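Local coordinates for protein D-alanine--D-alanine ligase (Acinetobacter baumannii ACICU, PDB 5D8D) that joins two molecules of D-alanine at the expense of ATP, giving the D-alanyl-D-alanine dipeptide used to build the peptidoglycan cell wall, at residues G15-R21 with F45-D49; S51-L55 with I75-L79; P195-L199 with G222-L227; Y86-G90 with G247-W251. All blocks are in the same frame, centred on the assembly; numbering follows the deposited sequence.

Contact 1 (G15-R21 with F45-D49); sequences GGKSAER and FDPQD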
# COMPACT_ATOMS: atom_id res chain seq x y z
N GLY A 15 15.06 16.09 -1.12
CA GLY A 15 14.43 17.08 -0.22
C GLY A 15 13.01 16.69 0.14
O GLY A 15 12.78 15.82 0.94
N GLY A 16 12.05 17.34 -0.49
CA GLY A 16 10.66 16.98 -0.36
C GLY A 16 10.06 17.65 0.84
O GLY A 16 10.60 18.61 1.36
N LYS A 17 8.93 17.09 1.28
CA LYS A 17 8.05 17.73 2.27
C LYS A 17 8.06 17.06 3.65
O LYS A 17 7.34 17.51 4.53
CB LYS A 17 6.62 17.77 1.72
CG LYS A 17 5.92 16.41 1.59
CD LYS A 17 4.55 16.60 0.95
CE LYS A 17 3.97 15.30 0.42
NZ LYS A 17 2.76 15.64 -0.38
N SER A 18 8.84 16.00 3.85
CA SER A 18 8.81 15.25 5.09
C SER A 18 9.72 15.80 6.23
O SER A 18 10.54 16.69 6.05
CB SER A 18 9.15 13.80 4.82
OG SER A 18 10.53 13.59 4.67
N ALA A 19 9.53 15.23 7.41
CA ALA A 19 10.42 15.45 8.56
C ALA A 19 11.90 15.19 8.22
O ALA A 19 12.78 15.84 8.77
CB ALA A 19 10.00 14.57 9.73
N GLU A 20 12.13 14.26 7.29
CA GLU A 20 13.47 13.82 6.87
C GLU A 20 14.01 14.61 5.64
O GLU A 20 14.94 14.18 4.99
CB GLU A 20 13.41 12.33 6.56
CG GLU A 20 12.94 11.45 7.73
CD GLU A 20 11.42 11.47 8.02
OE1 GLU A 20 11.00 11.00 9.12
OE2 GLU A 20 10.64 11.98 7.18
N ARG A 21 13.43 15.76 5.32
CA ARG A 21 13.92 16.58 4.22
C ARG A 21 15.43 16.81 4.25
O ARG A 21 16.11 16.66 3.20
CB ARG A 21 13.19 17.93 4.22
CG ARG A 21 13.76 18.98 3.31
CD ARG A 21 12.90 20.23 3.28
NE ARG A 21 13.56 21.19 2.40
CZ ARG A 21 13.51 21.17 1.06
NH1 ARG A 21 12.79 20.27 0.38
NH2 ARG A 21 14.20 22.08 0.40
N PHE A 45 15.96 17.56 -8.48
CA PHE A 45 14.56 17.90 -8.64
C PHE A 45 13.99 17.81 -7.27
O PHE A 45 13.87 16.71 -6.72
CB PHE A 45 13.87 16.87 -9.55
CG PHE A 45 12.52 17.29 -10.03
CD1 PHE A 45 11.47 17.50 -9.16
CD2 PHE A 45 12.29 17.43 -11.38
CE1 PHE A 45 10.23 17.87 -9.61
CE2 PHE A 45 11.05 17.80 -11.83
CZ PHE A 45 10.02 18.01 -10.95
N ASP A 46 13.61 18.96 -6.73
CA ASP A 46 13.07 19.03 -5.40
C ASP A 46 11.58 19.27 -5.51
O ASP A 46 11.17 20.41 -5.76
CB ASP A 46 13.73 20.15 -4.58
CG ASP A 46 13.34 20.09 -3.12
OD1 ASP A 46 12.38 19.34 -2.77
OD2 ASP A 46 14.00 20.75 -2.31
N PRO A 47 10.76 18.21 -5.25
CA PRO A 47 9.32 18.36 -5.48
C PRO A 47 8.60 19.28 -4.52
O PRO A 47 7.43 19.59 -4.76
CB PRO A 47 8.79 16.93 -5.40
CG PRO A 47 9.76 16.24 -4.52
CD PRO A 47 11.10 16.85 -4.81
N GLN A 48 9.25 19.70 -3.46
CA GLN A 48 8.74 20.80 -2.65
C GLN A 48 8.72 22.13 -3.44
O GLN A 48 7.81 22.90 -3.26
CB GLN A 48 9.56 20.99 -1.36
CG GLN A 48 8.92 21.96 -0.34
CD GLN A 48 9.87 22.39 0.78
OE1 GLN A 48 10.68 23.33 0.62
NE2 GLN A 48 9.77 21.70 1.93
N ASP A 49 9.73 22.39 -4.27
CA ASP A 49 9.86 23.66 -4.99
C ASP A 49 9.36 23.62 -6.43
O ASP A 49 8.86 24.62 -6.95
CB ASP A 49 11.33 24.14 -5.00
CG ASP A 49 11.97 24.30 -3.58
OD1 ASP A 49 11.28 24.42 -2.52
OD2 ASP A 49 13.22 24.29 -3.54
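Arg21 and Asp46 form the salt bridge of this contact, and its geometry is end-on. Both terminal nitrogens converge on one oxygen: Arg21 NH1 and Arg21 NH2 each lie 3.0 Å from Asp46 OD2 and use its syn lone pair. The guanidinium and carboxylate planes are only 15° apart, so the two groups meet edge to edge, nearly coplanar. The arginine chain gets there by running extended from CG to NE, with CG opposite the backbone nitrogen (chi1 169°).

Two backbone amides hold the other oxygen, OD1, to which Arg21 NH1 adds a weak bond. Gly16 N donates to Asp46 OD1 at 3.1 Å, and Gln48 N reaches Asp46 OD1 at 3.2 Å from the opposite face of the carboxylate, closing an Asx turn. Arg21 NH1 also gives a bond of 2.9 Å to Gly16 O, in the carbonyl plane, so the arginine ties down its own loop as well. Together these bonds fix the rotation of both charged groups.

Stacking comes third. The amide of Gln48 lies over one guanidinium face, its OE1 3.5 Å above the plane of Arg21 and its own plane turned by 19°. Pro47 adds packing, its CG against Gly16 CA, and it also meets Trp81 of the second subunit.

The arrangement joins the glycine-containing loop after strand 9-13, which leads into helix 21-37, to the end of neighbouring parallel strand 41-45, as expected of the Rossmann-like N-terminal domain.

Contact 2 (S51-L55 with I75-L79); sequences SVTEL and IQGVL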
# COMPACT_ATOMS: atom_id res chain seq x y z
N SER A 51 6.98 21.76 -9.32
CA SER A 51 5.83 20.92 -9.55
C SER A 51 6.28 19.57 -10.04
O SER A 51 7.06 19.51 -10.97
CB SER A 51 4.93 21.53 -10.59
OG SER A 51 3.78 20.73 -10.77
N VAL A 52 5.79 18.49 -9.43
CA VAL A 52 6.01 17.12 -9.97
C VAL A 52 5.57 16.87 -11.42
O VAL A 52 6.04 15.95 -12.06
CB VAL A 52 5.35 16.04 -9.12
CG1 VAL A 52 5.89 16.10 -7.71
CG2 VAL A 52 3.83 16.18 -9.11
N THR A 53 4.69 17.70 -11.97
CA THR A 53 4.36 17.62 -13.41
C THR A 53 5.53 17.86 -14.33
O THR A 53 5.54 17.37 -15.44
CB THR A 53 3.21 18.57 -13.81
OG1 THR A 53 3.57 19.94 -13.52
CG2 THR A 53 1.94 18.16 -13.06
N GLU A 54 6.52 18.58 -13.84
CA GLU A 54 7.76 18.89 -14.60
C GLU A 54 8.76 17.72 -14.74
O GLU A 54 9.77 17.83 -15.44
CB GLU A 54 8.42 20.13 -14.00
CG GLU A 54 7.49 21.34 -14.02
CD GLU A 54 8.12 22.63 -13.50
OE1 GLU A 54 9.30 22.87 -13.81
OE2 GLU A 54 7.42 23.41 -12.81
N LEU A 55 8.43 16.59 -14.11
CA LEU A 55 9.14 15.34 -14.28
C LEU A 55 9.03 14.80 -15.67
O LEU A 55 9.82 13.95 -16.08
CB LEU A 55 8.63 14.28 -13.27
CG LEU A 55 9.15 14.42 -11.82
CD1 LEU A 55 8.35 13.56 -10.85
CD2 LEU A 55 10.61 14.06 -11.72
N ILE A 75 5.15 9.56 -4.48
CA ILE A 75 5.96 10.01 -5.59
C ILE A 75 6.01 8.90 -6.64
O ILE A 75 6.09 9.20 -7.82
CB ILE A 75 7.38 10.48 -5.16
CG1 ILE A 75 8.13 11.23 -6.29
CG2 ILE A 75 8.24 9.28 -4.74
CD1 ILE A 75 7.54 12.56 -6.71
N GLN A 76 5.95 7.63 -6.22
CA GLN A 76 5.92 6.49 -7.17
C GLN A 76 4.59 6.50 -7.96
O GLN A 76 4.55 6.17 -9.13
CB GLN A 76 6.03 5.17 -6.42
CG GLN A 76 7.35 4.87 -5.70
CD GLN A 76 7.61 5.72 -4.48
OE1 GLN A 76 6.74 6.40 -4.00
NE2 GLN A 76 8.82 5.71 -4.00
N GLY A 77 3.51 6.91 -7.29
CA GLY A 77 2.22 7.15 -7.93
C GLY A 77 2.34 8.10 -9.10
O GLY A 77 1.91 7.78 -10.24
N VAL A 78 2.96 9.27 -8.86
CA VAL A 78 3.10 10.26 -9.95
C VAL A 78 3.97 9.73 -11.08
O VAL A 78 3.69 9.95 -12.26
CB VAL A 78 3.45 11.75 -9.56
CG1 VAL A 78 3.16 12.11 -8.10
CG2 VAL A 78 4.83 12.17 -9.99
N LEU A 79 5.01 9.01 -10.71
CA LEU A 79 5.92 8.51 -11.70
C LEU A 79 5.24 7.47 -12.58
O LEU A 79 5.45 7.47 -13.78
CB LEU A 79 7.19 7.97 -11.05
CG LEU A 79 8.07 9.05 -10.45
CD1 LEU A 79 9.03 8.37 -9.54
CD2 LEU A 79 8.84 9.83 -11.52
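Leu55 meets Val78 and Leu79 through its CD1 methyl, while Val52 meets Val78 through CB and Ile75 through CG1. Leu55 and Val52 belong to the 3-10 segment that begins at Val52, and their partners to helix 74-81. No hydrogen bond crosses between the segments; the contact is entirely apolar and all five touching residues are buried.

Leu55 contributes a single branch. Its CD1 stands 3.8 Å from Leu79 CD2 and 3.9 Å from Val78 CG2, and a third, longer approach leads to Ile75 CD1 at 4.3 Å. One methyl therefore meets three side chains, Ile75, Val78 and Leu79, on one side of the helix, with the leucine chain crossing those of Val78 and Leu79 at about a right angle.

Val52 works through two atoms. CB of Val52 faces Val78 CG2 at 4.0 Å, while its CG1 branch, opposite the carbonyl carbon (chi1 -59°), meets the end of Ile75 at CD1, also at 4.0 Å.

Val78 offers the same CG2 to both partners, and that methyl faces the notch between the two side chains. Val78 also packs on Gly77 of the second subunit, and Val52 on Leu82 of that subunit.

Leu55 further touches Ala11 and Leu13, and Leu79 touches Ala61 and Ile63. The contact thus belongs to the apolar layer where the 3-10 segment and helix 74-81 pack on the parallel sheet, as in an alpha/beta Rossmann-like domain, here beside the dimer interface.

Contact 3 (P195-L199 with G222-L227); sequences PVIRL and GIPCGL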
# COMPACT_ATOMS: atom_id res chain seq x y z
N PRO A 195 26.18 -8.09 2.12
CA PRO A 195 26.72 -8.48 3.44
C PRO A 195 26.00 -7.81 4.58
O PRO A 195 25.67 -6.62 4.47
CB PRO A 195 28.16 -7.97 3.39
CG PRO A 195 28.52 -8.04 1.96
CD PRO A 195 27.27 -7.66 1.22
N VAL A 196 25.77 -8.54 5.65
CA VAL A 196 24.93 -8.02 6.74
C VAL A 196 25.72 -7.06 7.62
O VAL A 196 26.94 -7.09 7.63
CB VAL A 196 24.07 -9.09 7.51
CG1 VAL A 196 24.14 -10.49 6.93
CG2 VAL A 196 24.29 -9.10 8.99
N ILE A 197 25.02 -6.17 8.32
CA ILE A 197 25.65 -5.21 9.18
C ILE A 197 24.97 -5.22 10.53
O ILE A 197 23.78 -5.01 10.57
CB ILE A 197 25.55 -3.81 8.59
CG1 ILE A 197 26.36 -3.74 7.30
CG2 ILE A 197 26.05 -2.76 9.61
CD1 ILE A 197 26.30 -2.38 6.61
N ARG A 198 25.72 -5.43 11.62
CA ARG A 198 25.18 -5.24 12.98
C ARG A 198 24.98 -3.75 13.29
O ARG A 198 25.81 -2.93 12.93
CB ARG A 198 26.12 -5.82 14.05
CG ARG A 198 25.47 -6.04 15.43
CD ARG A 198 26.47 -6.11 16.59
NE ARG A 198 27.70 -6.73 16.10
CZ ARG A 198 28.93 -6.26 16.22
NH1 ARG A 198 29.20 -5.18 16.93
NH2 ARG A 198 29.92 -6.95 15.65
N LEU A 199 23.91 -3.42 14.00
CA LEU A 199 23.56 -2.04 14.34
C LEU A 199 23.87 -1.66 15.78
O LEU A 199 24.15 -2.51 16.61
CB LEU A 199 22.08 -1.83 14.10
CG LEU A 199 21.58 -2.00 12.67
CD1 LEU A 199 20.08 -1.86 12.67
CD2 LEU A 199 22.17 -0.92 11.79
N GLY A 222 30.19 -1.98 11.83
CA GLY A 222 29.57 -3.31 12.13
C GLY A 222 29.76 -4.52 11.18
O GLY A 222 28.94 -5.43 11.18
N ILE A 223 30.81 -4.51 10.37
CA ILE A 223 31.28 -5.70 9.65
C ILE A 223 32.71 -5.93 10.17
O ILE A 223 33.46 -4.97 10.30
CB ILE A 223 31.30 -5.51 8.11
CG1 ILE A 223 29.94 -5.03 7.60
CG2 ILE A 223 31.69 -6.81 7.42
CD1 ILE A 223 30.01 -4.37 6.25
N PRO A 224 33.10 -7.17 10.50
CA PRO A 224 32.22 -8.35 10.55
C PRO A 224 31.05 -8.19 11.53
O PRO A 224 31.18 -7.54 12.54
CB PRO A 224 33.17 -9.46 11.03
CG PRO A 224 34.24 -8.75 11.79
CD PRO A 224 34.42 -7.42 11.11
N CYS A 225 29.91 -8.78 11.18
CA CYS A 225 28.68 -8.56 11.93
C CYS A 225 28.53 -9.40 13.19
O CYS A 225 27.76 -9.03 14.06
CB CYS A 225 27.45 -8.76 11.04
SG CYS A 225 27.30 -10.43 10.40
N GLY A 226 29.25 -10.50 13.28
CA GLY A 226 29.24 -11.32 14.49
C GLY A 226 28.35 -12.54 14.39
O GLY A 226 27.80 -12.98 15.39
N LEU A 227 28.26 -13.09 13.18
CA LEU A 227 27.42 -14.21 12.81
C LEU A 227 28.31 -15.14 12.02
O LEU A 227 29.19 -14.70 11.23
CB LEU A 227 26.31 -13.71 11.87
CG LEU A 227 24.89 -13.37 12.31
CD1 LEU A 227 24.69 -13.12 13.80
CD2 LEU A 227 24.33 -12.18 11.52
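Cys225 and Val196 meet in the closely packed half of this contact, where Val196 CG2 lies 3.6 Å from Cys225 SG. The same methyl also reaches Leu227 CD2, at 4.0 Å. On the other flank the ethyl arm of Ile223 crosses Ile197, with their CG1 atoms 3.8 Å apart. Gly222 lies close against the strand, and Gly222 O accepts a bond of 3.2 Å from Arg198 N. Elsewhere in the fold, Ile197 packs on Leu280 and Ala284 of helix 280-286, and Val196 on Phe184 of the adjoining strand.

The outer half is polar and more exposed. Arg198 bends at chi3 (-33°), turning the guanidinium so that its edge meets Cys225 O. Arg198 NE then donates to Cys225 O over 3.1 Å at an N-H...O angle of 158°; the acceptor lies in the guanidinium plane, whereas the donor stands 41° above the carbonyl plane, not on a lone pair. NH2 of Arg198 adds only a weak bond to Cys225 O, at 3.4 Å. Pro224, which follows a cis peptide bond, is exposed on this side.

Between these two segments the arginine is received by a carbonyl, not a carboxylate, so what closes the loop on the end of strand 192-198 is a set of hydrogen bonds to main-chain carbonyls beside apolar packing.

Contact 4 (Y86-G90 with G247-W251); sequences YTGTG and GAEGW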
# COMPACT_ATOMS: atom_id res chain seq x y z
N TYR A 86 11.69 4.41 -12.70
CA TYR A 86 12.30 4.95 -11.50
C TYR A 86 12.90 3.85 -10.62
O TYR A 86 12.69 2.68 -10.86
CB TYR A 86 11.29 5.82 -10.74
CG TYR A 86 10.10 5.06 -10.29
CD1 TYR A 86 10.11 4.33 -9.08
CD2 TYR A 86 8.95 5.01 -11.06
CE1 TYR A 86 9.03 3.60 -8.66
CE2 TYR A 86 7.85 4.25 -10.67
CZ TYR A 86 7.90 3.55 -9.46
OH TYR A 86 6.83 2.84 -9.08
N THR A 87 13.69 4.25 -9.63
CA THR A 87 14.47 3.31 -8.83
C THR A 87 13.62 2.77 -7.68
O THR A 87 12.68 3.40 -7.26
CB THR A 87 15.70 4.03 -8.24
OG1 THR A 87 15.30 5.23 -7.57
CG2 THR A 87 16.65 4.40 -9.33
N GLY A 88 13.97 1.60 -7.18
CA GLY A 88 13.39 1.09 -5.96
C GLY A 88 12.02 0.46 -6.11
O GLY A 88 11.63 0.04 -7.19
N THR A 89 11.30 0.40 -4.98
CA THR A 89 10.03 -0.26 -4.89
C THR A 89 8.86 0.53 -5.55
O THR A 89 8.89 1.76 -5.62
CB THR A 89 9.71 -0.57 -3.43
OG1 THR A 89 10.77 -1.35 -2.87
CG2 THR A 89 8.43 -1.35 -3.30
N GLY A 90 7.84 -0.19 -6.03
CA GLY A 90 6.64 0.44 -6.67
C GLY A 90 5.70 1.02 -5.63
O GLY A 90 6.00 1.06 -4.43
N GLY A 247 6.86 -7.16 -1.54
CA GLY A 247 6.88 -6.62 -2.89
C GLY A 247 7.95 -5.55 -3.16
O GLY A 247 7.81 -4.77 -4.11
N ALA A 248 9.02 -5.51 -2.35
CA ALA A 248 10.12 -4.55 -2.56
C ALA A 248 10.89 -4.93 -3.81
O ALA A 248 10.93 -6.12 -4.13
CB ALA A 248 11.04 -4.49 -1.36
N GLU A 249 11.50 -3.96 -4.49
CA GLU A 249 12.29 -4.24 -5.71
C GLU A 249 13.54 -3.40 -5.74
O GLU A 249 13.52 -2.27 -5.24
CB GLU A 249 11.53 -3.92 -7.00
CG GLU A 249 10.47 -4.91 -7.46
CD GLU A 249 9.77 -4.39 -8.72
OE1 GLU A 249 10.35 -4.55 -9.83
OE2 GLU A 249 8.68 -3.78 -8.59
N GLY A 250 14.59 -3.94 -6.35
CA GLY A 250 15.82 -3.18 -6.58
C GLY A 250 16.77 -3.06 -5.38
O GLY A 250 17.74 -3.76 -5.28
N TRP A 251 16.48 -2.16 -4.48
CA TRP A 251 17.37 -1.91 -3.41
C TRP A 251 16.58 -1.50 -2.21
O TRP A 251 15.41 -1.27 -2.33
CB TRP A 251 18.38 -0.86 -3.85
CG TRP A 251 17.85 0.53 -3.89
CD1 TRP A 251 16.85 1.02 -4.67
CD2 TRP A 251 18.32 1.63 -3.11
NE1 TRP A 251 16.67 2.36 -4.42
CE2 TRP A 251 17.56 2.75 -3.46
CE3 TRP A 251 19.33 1.78 -2.13
CZ2 TRP A 251 17.76 4.00 -2.88
CZ3 TRP A 251 19.53 3.03 -1.54
CH2 TRP A 251 18.75 4.12 -1.93
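Thr89 supplies the hydrogen bond of this contact: its OG1 accepts from Glu249 N at 3.2 Å, with an N-H...O angle of 157°. The hydroxyl stands opposite its own carbonyl carbon (chi1 -56°), while the other branch, CG2, rests against Gly247 O at 3.6 Å and Ala248 CA. Next to it, Gly88 CA makes a CH...O contact with Glu249 O at 3.4 Å and also approaches the indole of Trp251 at its edge, 3.7 Å from CD1. The two chains run nearly antiparallel, their directions 167° apart, yet no backbone-to-backbone hydrogen bond joins them.

Outward from this shell, each loop is fixed by other parts of the fold. Gly88 N binds Gln302 OE1, Thr87 OG1 takes the amide of Ile63, and Ile299 packs against both Thr87 and Trp251. Gly247 ends helix 229-245 in a Schellman motif, and Gly90 is the N-cap residue of helix 91-97.

With one conventional hydrogen bond and otherwise close carbon-to-oxygen and carbon-to-ring contacts, the joint between the N-terminal domain and the ATP-grasp region appears to rest here on close backbone packing, with no salt bridge between the segments.

In the fold
Contacts 1 and 2 adjoin in the N-terminal domain, their centres 13 Å apart: Phe45 CZ lies 3.3 Å from Ser51 O, and both contacts touch the second subunit. Contact 2 also meets contact 4, where Leu79 CB packs 3.4 Å from Tyr86 CD2, so a continuous path leads from the dimer interface to the junction with the ATP-grasp region. Contact 3 stands apart, its centre 24 Å from that of contact 4, with nearest atoms about 12 Å apart, and is nested in sequence within the loop closed by contact 4. The Trp251 side chain is about 7 Å from that of Asn270, a predicted magnesium ligand; that of Ile197 is about 8 Å from that of Asp255, also a predicted magnesium ligand.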